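Long-range contact in peptidoglycan glycosyltransferase (Burkholderia ambifaria, PDB 5UY7), which belongs to the penicillin-binding proteins and carries a transpeptidase-family domain of the beta-lactamase clan: residues Y397-V409 with T421-R435. Residues are numbered along the deposited sequence; the frame is centred on the assembly and turned at random.
Sequences YTAIAHDGEMMPV and TGTQVFTPTTAREVR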
loop_
_atom_site.group_PDB
_atom_site.type_symbol
_atom_site.label_atom_id
_atom_site.label_comp_id
_atom_site.label_asym_id
_atom_site.label_seq_id
_atom_site.Cartn_x
_atom_site.Cartn_y
_atom_site.Cartn_z
ATOM N N TYR A 397 -2.483 -2.760 -4.398
ATOM C CA TYR A 397 -1.407 -3.636 -3.931
ATOM C C TYR A 397 -1.565 -5.068 -4.437
ATOM O O TYR A 397 -0.581 -5.817 -4.442
ATOM C CB TYR A 397 -1.299 -3.593 -2.396
ATOM C CG TYR A 397 -0.271 -2.569 -1.935
ATOM C CD1 TYR A 397 -0.514 -1.203 -2.067
ATOM C CD2 TYR A 397 0.958 -2.967 -1.412
ATOM C CE1 TYR A 397 0.437 -0.257 -1.689
ATOM C CE2 TYR A 397 1.908 -2.029 -1.019
ATOM C CZ TYR A 397 1.636 -0.677 -1.156
ATOM O OH TYR A 397 2.597 0.245 -0.776
ATOM N N THR A 398 -2.764 -5.466 -4.889
ATOM C CA THR A 398 -2.869 -6.794 -5.486
ATOM C C THR A 398 -2.050 -6.878 -6.760
ATOM O O THR A 398 -1.629 -7.970 -7.129
ATOM C CB THR A 398 -4.326 -7.214 -5.777
ATOM O OG1 THR A 398 -4.894 -6.400 -6.822
ATOM C CG2 THR A 398 -5.183 -7.155 -4.493
ATOM N N ALA A 399 -1.789 -5.747 -7.429
ATOM C CA ALA A 399 -0.955 -5.789 -8.625
ATOM C C ALA A 399 0.458 -6.219 -8.277
ATOM O O ALA A 399 1.091 -6.959 -9.033
ATOM C CB ALA A 399 -0.946 -4.428 -9.322
ATOM N N ILE A 400 0.966 -5.778 -7.126
ATOM C CA ILE A 400 2.302 -6.184 -6.717
ATOM C C ILE A 400 2.278 -7.614 -6.206
ATOM O O ILE A 400 3.220 -8.380 -6.426
ATOM C CB ILE A 400 2.835 -5.201 -5.655
ATOM C CG1 ILE A 400 3.070 -3.830 -6.299
ATOM C CG2 ILE A 400 4.117 -5.740 -4.984
ATOM C CD1 ILE A 400 3.367 -2.735 -5.275
ATOM N N ALA A 401 1.185 -8.003 -5.541
ATOM C CA ALA A 401 1.092 -9.346 -4.976
ATOM C C ALA A 401 0.929 -10.415 -6.048
ATOM O O ALA A 401 1.527 -11.490 -5.943
ATOM C CB ALA A 401 -0.087 -9.421 -4.000
ATOM N N HIS A 402 0.097 -10.151 -7.052
ATOM C CA HIS A 402 -0.313 -11.135 -8.063
ATOM C C HIS A 402 0.510 -10.991 -9.338
ATOM O O HIS A 402 -0.025 -10.846 -10.436
ATOM C CB HIS A 402 -1.807 -10.981 -8.347
ATOM C CG HIS A 402 -2.411 -12.096 -9.154
ATOM N ND1 HIS A 402 -3.367 -12.945 -8.642
ATOM C CD2 HIS A 402 -2.218 -12.484 -10.439
ATOM C CE1 HIS A 402 -3.724 -13.817 -9.570
ATOM N NE2 HIS A 402 -3.043 -13.559 -10.668
ATOM N N ASP A 403 1.838 -10.995 -9.192
ATOM C CA ASP A 403 2.764 -11.066 -10.322
ATOM C C ASP A 403 2.512 -9.975 -11.362
ATOM O O ASP A 403 2.662 -10.194 -12.567
ATOM C CB ASP A 403 2.716 -12.445 -10.970
ATOM C CG ASP A 403 3.370 -13.505 -10.110
ATOM O OD1 ASP A 403 3.896 -13.144 -9.034
ATOM O OD2 ASP A 403 3.355 -14.687 -10.501
ATOM N N GLY A 404 2.149 -8.786 -10.896
ATOM C CA GLY A 404 1.987 -7.652 -11.779
ATOM C C GLY A 404 0.580 -7.433 -12.289
ATOM O O GLY A 404 0.319 -6.390 -12.901
ATOM N N GLU A 405 -0.343 -8.358 -12.030
ATOM C CA GLU A 405 -1.698 -8.292 -12.574
ATOM C C GLU A 405 -2.654 -7.884 -11.460
ATOM O O GLU A 405 -2.843 -8.628 -10.493
ATOM C CB GLU A 405 -2.106 -9.630 -13.179
ATOM C CG GLU A 405 -3.468 -9.561 -13.870
ATOM C CD GLU A 405 -3.879 -10.882 -14.486
ATOM O OE1 GLU A 405 -3.374 -11.928 -14.032
ATOM O OE2 GLU A 405 -4.701 -10.870 -15.430
ATOM N N MET A 406 -3.246 -6.704 -11.590
ATOM C CA MET A 406 -4.208 -6.238 -10.599
ATOM C C MET A 406 -5.534 -6.963 -10.774
ATOM O O MET A 406 -6.093 -7.010 -11.873
ATOM C CB MET A 406 -4.419 -4.734 -10.708
ATOM C CG MET A 406 -5.237 -4.215 -9.533
ATOM S SD MET A 406 -5.455 -2.445 -9.571
ATOM C CE MET A 406 -6.556 -2.255 -10.947
ATOM N N MET A 407 -6.053 -7.492 -9.685
ATOM C CA MET A 407 -7.250 -8.311 -9.696
ATOM C C MET A 407 -8.495 -7.451 -9.519
ATOM O O MET A 407 -8.464 -6.447 -8.805
ATOM C CB MET A 407 -7.184 -9.342 -8.573
ATOM C CG MET A 407 -6.001 -10.281 -8.705
ATOM S SD MET A 407 -6.181 -11.283 -10.199
ATOM C CE MET A 407 -7.425 -12.447 -9.678
ATOM N N PRO A 408 -9.605 -7.807 -10.163
ATOM C CA PRO A 408 -10.870 -7.134 -9.853
ATOM C C PRO A 408 -11.258 -7.516 -8.435
ATOM O O PRO A 408 -11.349 -8.701 -8.105
ATOM C CB PRO A 408 -11.850 -7.704 -10.887
ATOM C CG PRO A 408 -11.005 -8.493 -11.860
ATOM C CD PRO A 408 -9.794 -8.919 -11.107
ATOM N N VAL A 409 -11.442 -6.519 -7.588
ATOM C CA VAL A 409 -11.759 -6.767 -6.189
ATOM C C VAL A 409 -13.271 -6.747 -6.026
ATOM O O VAL A 409 -13.931 -5.765 -6.381
ATOM C CB VAL A 409 -11.066 -5.747 -5.278
ATOM C CG1 VAL A 409 -11.508 -5.939 -3.854
ATOM C CG2 VAL A 409 -9.556 -5.931 -5.372
ATOM N N THR A 421 -10.345 -12.109 -15.458
ATOM C CA THR A 421 -9.497 -11.208 -16.227
ATOM C C THR A 421 -9.083 -10.046 -15.335
ATOM O O THR A 421 -9.928 -9.266 -14.883
ATOM C CB THR A 421 -10.200 -10.696 -17.486
ATOM O OG1 THR A 421 -11.288 -9.833 -17.126
ATOM C CG2 THR A 421 -10.727 -11.861 -18.315
ATOM N N GLY A 422 -7.785 -9.948 -15.060
ATOM C CA GLY A 422 -7.230 -8.804 -14.380
ATOM C C GLY A 422 -6.670 -7.789 -15.361
ATOM O O GLY A 422 -6.884 -7.854 -16.572
ATOM N N THR A 423 -5.930 -6.837 -14.811
ATOM C CA THR A 423 -5.275 -5.794 -15.592
ATOM C C THR A 423 -3.777 -5.914 -15.366
ATOM O O THR A 423 -3.313 -5.823 -14.227
ATOM C CB THR A 423 -5.773 -4.405 -15.176
ATOM O OG1 THR A 423 -7.164 -4.294 -15.483
ATOM C CG2 THR A 423 -5.000 -3.315 -15.905
ATOM N N GLN A 424 -3.022 -6.113 -16.440
ATOM C CA GLN A 424 -1.576 -6.213 -16.285
ATOM C C GLN A 424 -1.006 -4.819 -16.066
ATOM O O GLN A 424 -1.023 -3.982 -16.975
ATOM C CB GLN A 424 -0.938 -6.867 -17.503
ATOM C CG GLN A 424 0.449 -7.415 -17.190
ATOM C CD GLN A 424 0.376 -8.678 -16.346
ATOM O OE1 GLN A 424 -0.531 -9.499 -16.523
ATOM N NE2 GLN A 424 1.334 -8.846 -15.432
ATOM N N VAL A 425 -0.507 -4.574 -14.861
ATOM C CA VAL A 425 0.033 -3.276 -14.465
ATOM C C VAL A 425 1.546 -3.239 -14.608
ATOM O O VAL A 425 2.105 -2.275 -15.135
ATOM C CB VAL A 425 -0.394 -2.952 -13.020
ATOM C CG1 VAL A 425 0.287 -1.675 -12.553
ATOM C CG2 VAL A 425 -1.902 -2.806 -12.965
ATOM N N PHE A 426 2.220 -4.291 -14.146
ATOM C CA PHE A 426 3.666 -4.445 -14.247
ATOM C C PHE A 426 3.963 -5.857 -14.739
ATOM O O PHE A 426 3.090 -6.729 -14.732
ATOM C CB PHE A 426 4.350 -4.210 -12.882
ATOM C CG PHE A 426 3.972 -2.909 -12.225
ATOM C CD1 PHE A 426 4.275 -1.702 -12.830
ATOM C CD2 PHE A 426 3.339 -2.893 -10.994
ATOM C CE1 PHE A 426 3.926 -0.496 -12.227
ATOM C CE2 PHE A 426 2.986 -1.689 -10.380
ATOM C CZ PHE A 426 3.278 -0.491 -10.999
ATOM N N THR A 427 5.200 -6.101 -15.176
ATOM C CA THR A 427 5.587 -7.464 -15.499
ATOM C C THR A 427 5.780 -8.268 -14.217
ATOM O O THR A 427 5.964 -7.701 -13.136
ATOM C CB THR A 427 6.883 -7.500 -16.305
ATOM O OG1 THR A 427 7.938 -6.934 -15.514
ATOM C CG2 THR A 427 6.740 -6.732 -17.609
ATOM N N PRO A 428 5.718 -9.598 -14.308
ATOM C CA PRO A 428 5.993 -10.416 -13.115
ATOM C C PRO A 428 7.368 -10.158 -12.528
ATOM O O PRO A 428 7.534 -10.196 -11.304
ATOM C CB PRO A 428 5.865 -11.853 -13.644
ATOM C CG PRO A 428 4.939 -11.742 -14.820
ATOM C CD PRO A 428 5.203 -10.400 -15.440
ATOM N N THR A 429 8.367 -9.905 -13.377
ATOM C CA THR A 429 9.715 -9.644 -12.871
ATOM C C THR A 429 9.728 -8.410 -11.983
ATOM O O THR A 429 10.269 -8.429 -10.866
ATOM C CB THR A 429 10.681 -9.476 -14.037
ATOM O OG1 THR A 429 10.815 -10.729 -14.718
ATOM C CG2 THR A 429 12.042 -9.011 -13.536
ATOM N N THR A 430 9.107 -7.328 -12.451
ATOM C CA THR A 430 9.007 -6.124 -11.629
ATOM C C THR A 430 8.304 -6.412 -10.314
ATOM O O THR A 430 8.773 -6.006 -9.246
ATOM C CB THR A 430 8.269 -5.030 -12.392
ATOM O OG1 THR A 430 9.067 -4.640 -13.504
ATOM C CG2 THR A 430 8.001 -3.807 -11.489
ATOM N N ALA A 431 7.166 -7.109 -10.373
ATOM C CA ALA A 431 6.401 -7.353 -9.153
ATOM C C ALA A 431 7.216 -8.161 -8.155
ATOM O O ALA A 431 7.215 -7.856 -6.955
ATOM C CB ALA A 431 5.085 -8.069 -9.481
ATOM N N ARG A 432 7.951 -9.162 -8.641
ATOM C CA ARG A 432 8.780 -9.976 -7.751
ATOM C C ARG A 432 9.886 -9.141 -7.121
ATOM O O ARG A 432 10.153 -9.254 -5.916
ATOM C CB ARG A 432 9.370 -11.157 -8.524
ATOM N N GLU A 433 10.527 -8.284 -7.921
ATOM C CA GLU A 433 11.578 -7.404 -7.395
ATOM C C GLU A 433 11.039 -6.503 -6.295
ATOM O O GLU A 433 11.693 -6.312 -5.260
ATOM C CB GLU A 433 12.176 -6.558 -8.527
ATOM C CG GLU A 433 13.084 -7.329 -9.467
ATOM C CD GLU A 433 13.483 -6.528 -10.702
ATOM O OE1 GLU A 433 12.787 -5.544 -11.030
ATOM O OE2 GLU A 433 14.501 -6.887 -11.342
ATOM N N VAL A 434 9.839 -5.954 -6.488
ATOM C CA VAL A 434 9.296 -5.040 -5.489
ATOM C C VAL A 434 8.839 -5.800 -4.247
ATOM O O VAL A 434 8.996 -5.302 -3.125
ATOM C CB VAL A 434 8.179 -4.187 -6.120
ATOM C CG1 VAL A 434 7.464 -3.354 -5.067
ATOM C CG2 VAL A 434 8.798 -3.275 -7.168
ATOM N N ARG A 435 8.316 -7.018 -4.402
ATOM C CA ARG A 435 7.952 -7.791 -3.214
ATOM C C ARG A 435 9.175 -8.030 -2.337
ATOM O O ARG A 435 9.085 -7.941 -1.102
ATOM C CB ARG A 435 7.298 -9.116 -3.607
ATOM C CG ARG A 435 5.864 -8.951 -4.162
ATOM C CD ARG A 435 5.057 -10.253 -4.118
ATOM N NE ARG A 435 5.696 -11.362 -4.814
ATOM C CZ ARG A 435 5.645 -11.564 -6.127
ATOM N NH1 ARG A 435 5.000 -10.717 -6.919
ATOM N NH2 ARG A 435 6.247 -12.622 -6.651
HETATM O O HOH W 1 5.794 -11.709 -9.679
HETATM O O HOH W 2 1.227 -11.769 -14.246
#
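Arg435 and Asp403 both set CG anti to their own carbonyl carbon, chi1 -72° in each, and a bend at chi3 of the arginine (-56°) turns its guanidinium onto the end of helix 390-401. The motif is a two-stranded antiparallel ribbon, 405-406 with 423-424, flanked by helix segments 397-401 and 428-435, whose axes cross at -99° within the penicillin-binding transpeptidase domain. It illustrates how one arginine can tie a helix end to the turn that follows. Arg435 NH1 donates to Ile400 O at 3.0 Å, the oxygen lying at the guanidinium edge, nearly in its plane; Ala401 O lies over one face. Asp403 OD1 approaches obliquely as a longer salt bridge, 3.4 Å from Arg435 NH2, and water 1 donates to Asp403 OD1 and to Pro428 O while accepting from Arg435 NH1. Arg435 NE binds Pro488 O, a further hold that would limit the rotation of the guanidinium.

Beside the arginine's aliphatic part, Ile400 CG2 packs on Arg435 CG and Val434 CG1, the isoleucine and valine side chains crossing at about a right angle. Ala431 CB presses against the type I' turn from His402 to Glu405, 3.3 Å from Gly404 N. On that turn Gly404 CA makes a CA-H...O contact with Phe426 O at 3.3 Å.

Along the ribbon, Met406 and Thr423 form the hydrogen-bonded pair, Met406 N to Thr423 O 2.8 Å and Thr423 N to Met406 O 2.9 Å. Val425 CG2 meets Met406 CB, and Val425 CB rests on Ala399 CB. Glu405, extended beyond CG, makes a weak bond through OE2 to Gly422 N. The Gly404 carbonyl is gripped twice: Val425 N lies nearly along the C=O direction at 2.8 Å from Gly404 O, while Phe426 N lies on a lone pair of that oxygen, in the carbonyl plane.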